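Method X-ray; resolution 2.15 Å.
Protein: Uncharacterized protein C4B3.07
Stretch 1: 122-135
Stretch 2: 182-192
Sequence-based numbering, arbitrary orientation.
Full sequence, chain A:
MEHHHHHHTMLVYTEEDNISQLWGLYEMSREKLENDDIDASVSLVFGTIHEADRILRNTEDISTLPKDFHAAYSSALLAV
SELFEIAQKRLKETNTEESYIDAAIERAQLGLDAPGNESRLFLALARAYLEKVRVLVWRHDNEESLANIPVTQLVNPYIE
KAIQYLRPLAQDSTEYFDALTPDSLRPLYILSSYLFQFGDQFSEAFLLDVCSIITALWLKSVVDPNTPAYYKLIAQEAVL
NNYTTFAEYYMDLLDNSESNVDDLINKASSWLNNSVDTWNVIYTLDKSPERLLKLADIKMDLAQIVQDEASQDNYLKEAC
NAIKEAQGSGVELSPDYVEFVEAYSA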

ATOM      1  N   PHE A 122       8.109   4.922  12.368  1.00 19.41           N
ATOM      2  CA  PHE A 122       6.718   4.477  12.353  1.00 20.16           C
ATOM      3  C   PHE A 122       6.416   3.775  11.040  1.00 21.25           C
ATOM      4  O   PHE A 122       5.710   2.766  11.019  1.00 21.11           O
ATOM      5  CB  PHE A 122       5.755   5.645  12.588  1.00 19.47           C
ATOM      6  CG  PHE A 122       5.615   6.038  14.046  1.00 23.07           C
ATOM      7  CD1 PHE A 122       6.522   5.579  14.994  1.00 20.54           C
ATOM      8  CD2 PHE A 122       4.601   6.894  14.454  1.00 23.95           C
ATOM      9  CE1 PHE A 122       6.402   5.938  16.325  1.00 27.56           C
ATOM     10  CE2 PHE A 122       4.474   7.273  15.785  1.00 25.30           C
ATOM     11  CZ  PHE A 122       5.376   6.790  16.725  1.00 29.16           C
ATOM     12  N   LEU A 123       6.980   4.294   9.952  1.00 20.09           N
ATOM     13  CA  LEU A 123       6.762   3.703   8.639  1.00 22.32           C
ATOM     14  C   LEU A 123       7.438   2.335   8.557  1.00 20.24           C
ATOM     15  O   LEU A 123       6.836   1.382   8.069  1.00 21.50           O
ATOM     16  CB  LEU A 123       7.234   4.635   7.510  1.00 18.87           C
ATOM     17  CG  LEU A 123       7.151   4.143   6.051  1.00 21.99           C
ATOM     18  CD1 LEU A 123       5.712   3.885   5.604  1.00 18.62           C
ATOM     19  CD2 LEU A 123       7.823   5.128   5.088  1.00 24.48           C
ATOM     20  N   ALA A 124       8.674   2.243   9.045  1.00 19.58           N
ATOM     21  CA  ALA A 124       9.412   0.975   9.067  1.00 19.20           C
ATOM     22  C   ALA A 124       8.688  -0.087   9.890  1.00 19.95           C
ATOM     23  O   ALA A 124       8.641  -1.262   9.515  1.00 19.04           O
ATOM     24  CB  ALA A 124      10.822   1.183   9.630  1.00 18.91           C
ATOM     25  N   LEU A 125       8.143   0.335  11.028  1.00 18.37           N
ATOM     26  CA  LEU A 125       7.388  -0.560  11.892  1.00 19.78           C
ATOM     27  C   LEU A 125       6.147  -1.074  11.167  1.00 20.82           C
ATOM     28  O   LEU A 125       5.907  -2.279  11.120  1.00 19.77           O
ATOM     29  CB  LEU A 125       6.952   0.161  13.171  1.00 19.83           C
ATOM     30  CG  LEU A 125       7.999   0.311  14.265  1.00 20.58           C
ATOM     31  CD1 LEU A 125       7.601   1.447  15.223  1.00 21.26           C
ATOM     32  CD2 LEU A 125       8.182  -1.022  15.008  1.00 19.62           C
ATOM     33  N   ALA A 126       5.358  -0.161  10.605  1.00 16.72           N
ATOM     34  CA  ALA A 126       4.141  -0.557   9.905  1.00 19.97           C
ATOM     35  C   ALA A 126       4.444  -1.522   8.756  1.00 20.90           C
ATOM     36  O   ALA A 126       3.782  -2.563   8.623  1.00 16.72           O
ATOM     37  CB  ALA A 126       3.408   0.660   9.394  1.00 20.31           C
ATOM     38  N   ARG A 127       5.442  -1.172   7.939  1.00 16.69           N
ATOM     39  CA  ARG A 127       5.851  -2.012   6.810  1.00 21.04           C
ATOM     40  C   ARG A 127       6.217  -3.429   7.255  1.00 16.20           C
ATOM     41  O   ARG A 127       5.792  -4.405   6.647  1.00 19.94           O
ATOM     42  CB  ARG A 127       7.007  -1.357   6.045  1.00 19.40           C
ATOM     43  CG  ARG A 127       6.572  -0.091   5.304  1.00 19.72           C
ATOM     44  CD  ARG A 127       7.743   0.702   4.713  1.00 22.71           C
ATOM     45  NE  ARG A 127       8.798  -0.155   4.159  1.00 24.71           N
ATOM     46  CZ  ARG A 127       8.702  -0.789   2.999  1.00 24.97           C
ATOM     47  NH1 ARG A 127       7.598  -0.667   2.288  1.00 27.15           N
ATOM     48  NH2 ARG A 127       9.699  -1.535   2.550  1.00 22.56           N
ATOM     49  N   ALA A 128       6.979  -3.544   8.337  1.00 18.76           N
ATOM     50  CA  ALA A 128       7.416  -4.856   8.796  1.00 17.22           C
ATOM     51  C   ALA A 128       6.283  -5.668   9.416  1.00 17.27           C
ATOM     52  O   ALA A 128       6.216  -6.873   9.207  1.00 14.54           O
ATOM     53  CB  ALA A 128       8.591  -4.739   9.761  1.00 14.36           C
ATOM     54  N   TYR A 129       5.397  -5.013  10.176  1.00 16.79           N
ATOM     55  CA  TYR A 129       4.260  -5.713  10.773  1.00 18.25           C
ATOM     56  C   TYR A 129       3.339  -6.243   9.673  1.00 17.65           C
ATOM     57  O   TYR A 129       2.793  -7.341   9.784  1.00 19.56           O
ATOM     58  CB  TYR A 129       3.450  -4.811  11.725  1.00 17.91           C
ATOM     59  CG  TYR A 129       4.124  -4.486  13.042  1.00 19.44           C
ATOM     60  CD1 TYR A 129       4.703  -5.483  13.825  1.00 21.50           C
ATOM     61  CD2 TYR A 129       4.147  -3.183  13.522  1.00 22.23           C
ATOM     62  CE1 TYR A 129       5.317  -5.185  15.036  1.00 22.36           C
ATOM     63  CE2 TYR A 129       4.756  -2.871  14.729  1.00 22.52           C
ATOM     64  CZ  TYR A 129       5.340  -3.869  15.477  1.00 22.28           C
ATOM     65  OH  TYR A 129       5.934  -3.543  16.670  1.00 22.78           O
ATOM     66  N   LEU A 130       3.152  -5.459   8.619  1.00 14.99           N
ATOM     67  CA  LEU A 130       2.293  -5.905   7.518  1.00 19.26           C
ATOM     68  C   LEU A 130       2.934  -7.051   6.738  1.00 20.87           C
ATOM     69  O   LEU A 130       2.228  -7.972   6.312  1.00 20.25           O
ATOM     70  CB  LEU A 130       1.897  -4.760   6.577  1.00 16.69           C
ATOM     71  CG  LEU A 130       0.904  -3.736   7.143  1.00 21.56           C
ATOM     72  CD1 LEU A 130       0.671  -2.603   6.148  1.00 19.39           C
ATOM     73  CD2 LEU A 130      -0.423  -4.396   7.536  1.00 20.45           C
ATOM     74  N   GLU A 131       4.257  -7.022   6.564  1.00 17.78           N
ATOM     75  CA  GLU A 131       4.904  -8.144   5.858  1.00 20.21           C
ATOM     76  C   GLU A 131       4.803  -9.405   6.701  1.00 21.14           C
ATOM     77  O   GLU A 131       4.677 -10.503   6.168  1.00 20.39           O
ATOM     78  CB  GLU A 131       6.365  -7.867   5.494  1.00 18.05           C
ATOM     79  CG  GLU A 131       6.531  -6.789   4.446  1.00 22.63           C
ATOM     80  CD  GLU A 131       5.875  -7.149   3.114  1.00 28.88           C
ATOM     81  OE1 GLU A 131       5.629  -8.351   2.857  1.00 29.90           O
ATOM     82  OE2 GLU A 131       5.610  -6.225   2.315  1.00 34.88           O
ATOM     83  N   LYS A 132       4.858  -9.238   8.021  1.00 19.95           N
ATOM     84  CA  LYS A 132       4.653 -10.359   8.931  1.00 18.39           C
ATOM     85  C   LYS A 132       3.251 -10.983   8.715  1.00 21.16           C
ATOM     86  O   LYS A 132       3.112 -12.208   8.638  1.00 19.23           O
ATOM     87  CB  LYS A 132       4.826  -9.898  10.381  1.00 18.36           C
ATOM     88  CG  LYS A 132       4.649 -10.996  11.431  1.00 23.02           C
ATOM     89  CD  LYS A 132       5.776 -12.024  11.377  1.00 25.58           C
ATOM     90  CE  LYS A 132       5.720 -12.988  12.572  1.00 30.27           C
ATOM     91  NZ  LYS A 132       6.670 -14.142  12.434  1.00 26.98           N
ATOM     92  N   VAL A 133       2.228 -10.133   8.599  1.00 19.29           N
ATOM     93  CA  VAL A 133       0.857 -10.596   8.380  1.00 22.07           C
ATOM     94  C   VAL A 133       0.764 -11.476   7.129  1.00 21.89           C
ATOM     95  O   VAL A 133       0.172 -12.559   7.143  1.00 20.07           O
ATOM     96  CB  VAL A 133      -0.109  -9.405   8.217  1.00 21.60           C
ATOM     97  CG1 VAL A 133      -1.405  -9.861   7.571  1.00 19.47           C
ATOM     98  CG2 VAL A 133      -0.360  -8.699   9.570  1.00 20.24           C
ATOM     99  N   ARG A 134       1.362 -10.998   6.045  1.00 23.15           N
ATOM    100  CA  ARG A 134       1.365 -11.742   4.796  1.00 22.05           C
ATOM    101  C   ARG A 134       2.007 -13.119   4.953  1.00 22.64           C
ATOM    102  O   ARG A 134       1.477 -14.124   4.469  1.00 23.86           O
ATOM    103  CB  ARG A 134       2.061 -10.957   3.687  1.00 20.40           C
ATOM    104  CG  ARG A 134       2.135 -11.717   2.363  1.00 24.48           C
ATOM    105  CD  ARG A 134       2.900 -10.927   1.314  1.00 26.04           C
ATOM    106  NE  ARG A 134       4.255 -10.641   1.768  1.00 30.39           N
ATOM    107  CZ  ARG A 134       5.258 -11.513   1.726  1.00 32.87           C
ATOM    108  NH1 ARG A 134       5.064 -12.734   1.244  1.00 30.76           N
ATOM    109  NH2 ARG A 134       6.461 -11.166   2.163  1.00 30.82           N
ATOM    110  N   VAL A 135       3.148 -13.176   5.625  1.00 20.68           N
ATOM    111  CA  VAL A 135       3.811 -14.464   5.801  1.00 20.31           C
ATOM    112  C   VAL A 135       2.998 -15.396   6.728  1.00 23.41           C
ATOM    113  O   VAL A 135       2.932 -16.612   6.498  1.00 19.42           O
ATOM    114  CB  VAL A 135       5.274 -14.307   6.276  1.00 21.70           C
ATOM    115  CG1 VAL A 135       5.804 -15.627   6.777  1.00 22.75           C
ATOM    116  CG2 VAL A 135       6.153 -13.784   5.128  1.00 23.32           C
ATOM    117  N   PRO A 182       5.259   6.050  -2.950  1.00 28.20           N
ATOM    118  CA  PRO A 182       4.306   5.018  -3.375  1.00 27.37           C
ATOM    119  C   PRO A 182       4.873   3.605  -3.241  1.00 29.44           C
ATOM    120  O   PRO A 182       4.140   2.680  -2.867  1.00 26.31           O
ATOM    121  CB  PRO A 182       4.049   5.370  -4.843  1.00 27.34           C
ATOM    122  CG  PRO A 182       4.227   6.851  -4.882  1.00 25.99           C
ATOM    123  CD  PRO A 182       5.372   7.132  -3.947  1.00 25.28           C
ATOM    124  N   ASP A 183       6.158   3.431  -3.523  1.00 26.54           N
ATOM    125  CA  ASP A 183       6.751   2.108  -3.393  1.00 28.32           C
ATOM    126  C   ASP A 183       6.778   1.650  -1.930  1.00 28.28           C
ATOM    127  O   ASP A 183       6.458   0.508  -1.618  1.00 28.09           O
ATOM    128  CB  ASP A 183       8.168   2.084  -3.947  1.00 30.95           C
ATOM    129  CG  ASP A 183       8.835   0.747  -3.731  1.00 37.00           C
ATOM    130  OD1 ASP A 183       8.448  -0.215  -4.436  1.00 38.39           O
ATOM    131  OD2 ASP A 183       9.719   0.656  -2.846  1.00 38.49           O
ATOM    132  N   SER A 184       7.160   2.540  -1.026  1.00 24.70           N
ATOM    133  CA  SER A 184       7.218   2.149   0.377  1.00 27.00           C
ATOM    134  C   SER A 184       5.833   1.828   0.941  1.00 26.70           C
ATOM    135  O   SER A 184       5.730   1.201   1.986  1.00 24.20           O
ATOM    136  CB  SER A 184       7.877   3.222   1.231  1.00 22.98           C
ATOM    137  OG  SER A 184       6.942   4.217   1.570  1.00 24.57           O
ATOM    138  N   LEU A 185       4.772   2.263   0.266  1.00 22.82           N
ATOM    139  CA  LEU A 185       3.433   1.957   0.759  1.00 25.26           C
ATOM    140  C   LEU A 185       2.851   0.688   0.159  1.00 24.13           C
ATOM    141  O   LEU A 185       1.691   0.383   0.391  1.00 25.01           O
ATOM    142  CB  LEU A 185       2.473   3.117   0.524  1.00 25.27           C
ATOM    143  CG  LEU A 185       2.764   4.413   1.276  1.00 24.40           C
ATOM    144  CD1 LEU A 185       1.733   5.511   0.883  1.00 19.88           C
ATOM    145  CD2 LEU A 185       2.751   4.132   2.766  1.00 19.41           C
ATOM    146  N   ARG A 186       3.640  -0.062  -0.602  1.00 23.88           N
ATOM    147  CA  ARG A 186       3.114  -1.301  -1.184  1.00 28.38           C
ATOM    148  C   ARG A 186       2.524  -2.280  -0.154  1.00 26.86           C
ATOM    149  O   ARG A 186       1.535  -2.937  -0.437  1.00 26.58           O
ATOM    150  CB  ARG A 186       4.142  -1.998  -2.076  1.00 28.80           C
ATOM    151  CG  ARG A 186       4.075  -1.565  -3.535  1.00 37.08           C
ATOM    152  CD  ARG A 186       4.911  -2.465  -4.461  1.00 41.76           C
ATOM    153  NE  ARG A 186       6.350  -2.304  -4.243  1.00 43.36           N
ATOM    154  CZ  ARG A 186       7.148  -3.241  -3.729  1.00 48.36           C
ATOM    155  NH1 ARG A 186       6.645  -4.427  -3.388  1.00 50.13           N
ATOM    156  NH2 ARG A 186       8.451  -2.998  -3.564  1.00 37.75           N
ATOM    157  N   PRO A 187       3.136  -2.387   1.039  1.00 24.63           N
ATOM    158  CA  PRO A 187       2.538  -3.264   2.050  1.00 24.92           C
ATOM    159  C   PRO A 187       1.118  -2.849   2.445  1.00 25.41           C
ATOM    160  O   PRO A 187       0.418  -3.665   3.035  1.00 23.38           O
ATOM    161  CB  PRO A 187       3.482  -3.116   3.250  1.00 22.49           C
ATOM    162  CG  PRO A 187       4.798  -2.754   2.634  1.00 24.98           C
ATOM    163  CD  PRO A 187       4.436  -1.848   1.485  1.00 24.75           C
ATOM    164  N   LEU A 188       0.696  -1.623   2.136  1.00 22.33           N
ATOM    165  CA  LEU A 188      -0.684  -1.238   2.423  1.00 25.16           C
ATOM    166  C   LEU A 188      -1.662  -2.140   1.669  1.00 25.85           C
ATOM    167  O   LEU A 188      -2.787  -2.331   2.112  1.00 26.31           O
ATOM    168  CB  LEU A 188      -0.964   0.235   2.091  1.00 23.39           C
ATOM    169  CG  LEU A 188      -0.266   1.274   2.967  1.00 24.88           C
ATOM    170  CD1 LEU A 188      -0.818   2.649   2.671  1.00 23.95           C
ATOM    171  CD2 LEU A 188      -0.436   0.938   4.450  1.00 24.91           C
ATOM    172  N   TYR A 189      -1.237  -2.700   0.537  1.00 27.45           N
ATOM    173  CA  TYR A 189      -2.087  -3.649  -0.187  1.00 25.71           C
ATOM    174  C   TYR A 189      -2.434  -4.834   0.708  1.00 27.60           C
ATOM    175  O   TYR A 189      -3.543  -5.360   0.642  1.00 25.72           O
ATOM    176  CB  TYR A 189      -1.423  -4.179  -1.468  1.00 28.16           C
ATOM    177  CG  TYR A 189      -0.998  -3.134  -2.489  1.00 35.60           C
ATOM    178  CD1 TYR A 189      -1.873  -2.139  -2.920  1.00 35.62           C
ATOM    179  CD2 TYR A 189       0.281  -3.171  -3.050  1.00 40.79           C
ATOM    180  CE1 TYR A 189      -1.469  -1.188  -3.872  1.00 34.76           C
ATOM    181  CE2 TYR A 189       0.689  -2.236  -3.986  1.00 40.22           C
ATOM    182  CZ  TYR A 189      -0.185  -1.247  -4.396  1.00 39.06           C
ATOM    183  OH  TYR A 189       0.247  -0.324  -5.334  1.00 45.55           O
ATOM    184  N   ILE A 190      -1.482  -5.261   1.536  1.00 25.33           N
ATOM    185  CA  ILE A 190      -1.717  -6.387   2.436  1.00 24.30           C
ATOM    186  C   ILE A 190      -2.845  -6.044   3.380  1.00 26.15           C
ATOM    187  O   ILE A 190      -3.725  -6.862   3.635  1.00 26.20           O
ATOM    188  CB  ILE A 190      -0.461  -6.724   3.265  1.00 24.68           C
ATOM    189  CG1 ILE A 190       0.685  -7.123   2.327  1.00 25.33           C
ATOM    190  CG2 ILE A 190      -0.770  -7.809   4.300  1.00 20.06           C
ATOM    191  CD1 ILE A 190       2.047  -7.076   2.964  1.00 22.10           C
ATOM    192  N   LEU A 191      -2.822  -4.823   3.902  1.00 25.21           N
ATOM    193  CA  LEU A 191      -3.848  -4.401   4.852  1.00 25.22           C
ATOM    194  C   LEU A 191      -5.221  -4.315   4.176  1.00 25.84           C
ATOM    195  O   LEU A 191      -6.219  -4.736   4.745  1.00 24.74           O
ATOM    196  CB  LEU A 191      -3.482  -3.060   5.503  1.00 20.16           C
ATOM    197  CG  LEU A 191      -4.463  -2.490   6.539  1.00 26.84           C
ATOM    198  CD1 LEU A 191      -4.692  -3.465   7.680  1.00 21.46           C
ATOM    199  CD2 LEU A 191      -3.967  -1.143   7.083  1.00 22.90           C
ATOM    200  N   SER A 192      -5.264  -3.766   2.964  1.00 24.76           N
ATOM    201  CA  SER A 192      -6.533  -3.597   2.262  1.00 29.74           C
ATOM    202  C   SER A 192      -7.148  -4.957   1.980  1.00 30.50           C
ATOM    203  O   SER A 192      -8.357  -5.157   2.116  1.00 30.45           O
ATOM    204  CB  SER A 192      -6.328  -2.853   0.932  1.00 29.37           C
ATOM    205  OG  SER A 192      -5.818  -1.550   1.138  1.00 30.72           O
TER
HETATM  206  O   HOH W   1       7.628  -1.842  -0.486  1.00 31.17           O

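The regular helix of stretch 1 presents one side to a second segment that approaches through two overlapping type I turns, Asp183 to Arg186 and Leu185 to Leu188, before running on as a helix. The two helix axes come within 9.0 Å and their directions differ by 53°. Together the stretches bury 542 Å², with a single direct hydrogen bond between them.

The clearest bump in a hollow is Ile190. Its side chain points toward stretch 1 and sits among Leu130, Glu131, Val133 and Arg134, a set spaced so that successive turns of the helix wall the pocket. With chi1 at m and chi2 at t, the side chain reaches in far enough for CD1 of Ile190 to lie 3.5 Å from the backbone O of Leu130 and 3.9 Å from CB of Arg134. The other branch is used too: Ile190 CG2 rests 3.9 Å from CG1 of Val133. A beta-branched residue suits this place because its two arms touch different walls. Part of the pocket is built from charged residues, yet their charges are occupied with each other. NE and NH2 of Arg134 both donate to OE1 of Glu131, at 2.9 and 3.0 Å, in a salt bridge between residues three apart on the helix. The paired side chains lie beside Ile190, and CD1 of Ile190 lies at the edge of the Arg134 guanidinium, near its plane.

Leu130 is the reciprocal bump. It too points toward its partner, and its branched end spreads over the opposing segment: CD1 of Leu130 approaches Pro187 O at 3.3 Å and CD2 of Leu188 at 4.1 Å, while CD2 of Leu130 meets CB of Leu191 at 3.9 Å. The fork of a leucine thus spans several neighbours at once. Leu188 points away at its CB, but its end comes nearer to make this contact.

The two backbones come nearest at Pro187, whose CA lies 5.9 Å from CA of Arg127. The compact ring points toward the helix and fills the narrow space there. CB of Pro187 packs 4.0 Å from CB of Leu130, its CG lies 3.6 Å from OE2 of Glu131, and its CD is 3.5 Å from NH1 of Arg127.

Arg127 supplies the polar link. Its CB points sideways, but a bend at chi3 (38°, p) helps carry the guanidinium to the turn, where NH1 of Arg127 donates to O of Ser184 at 2.7 Å, with the acceptor near the guanidinium plane. A water extends the link, accepting from Arg127 NH1 at 3.0 Å and donating to Asp183 O at 2.9 Å. Arginine fits because its long, flexible chain can deliver a donor to backbone carbonyls of the turn. Within that turn, NE and NH2 of Arg186 bind OD1 of Asp183 at 3.0 and 2.9 Å, bridging its two ends.

Toward the N-terminal side of the contact, Leu123 completes the packing: CD1 of Leu123 lies 4.1 Å from CD2 of Leu185, and its CD2 is 3.7 Å from OG of the small Ser184.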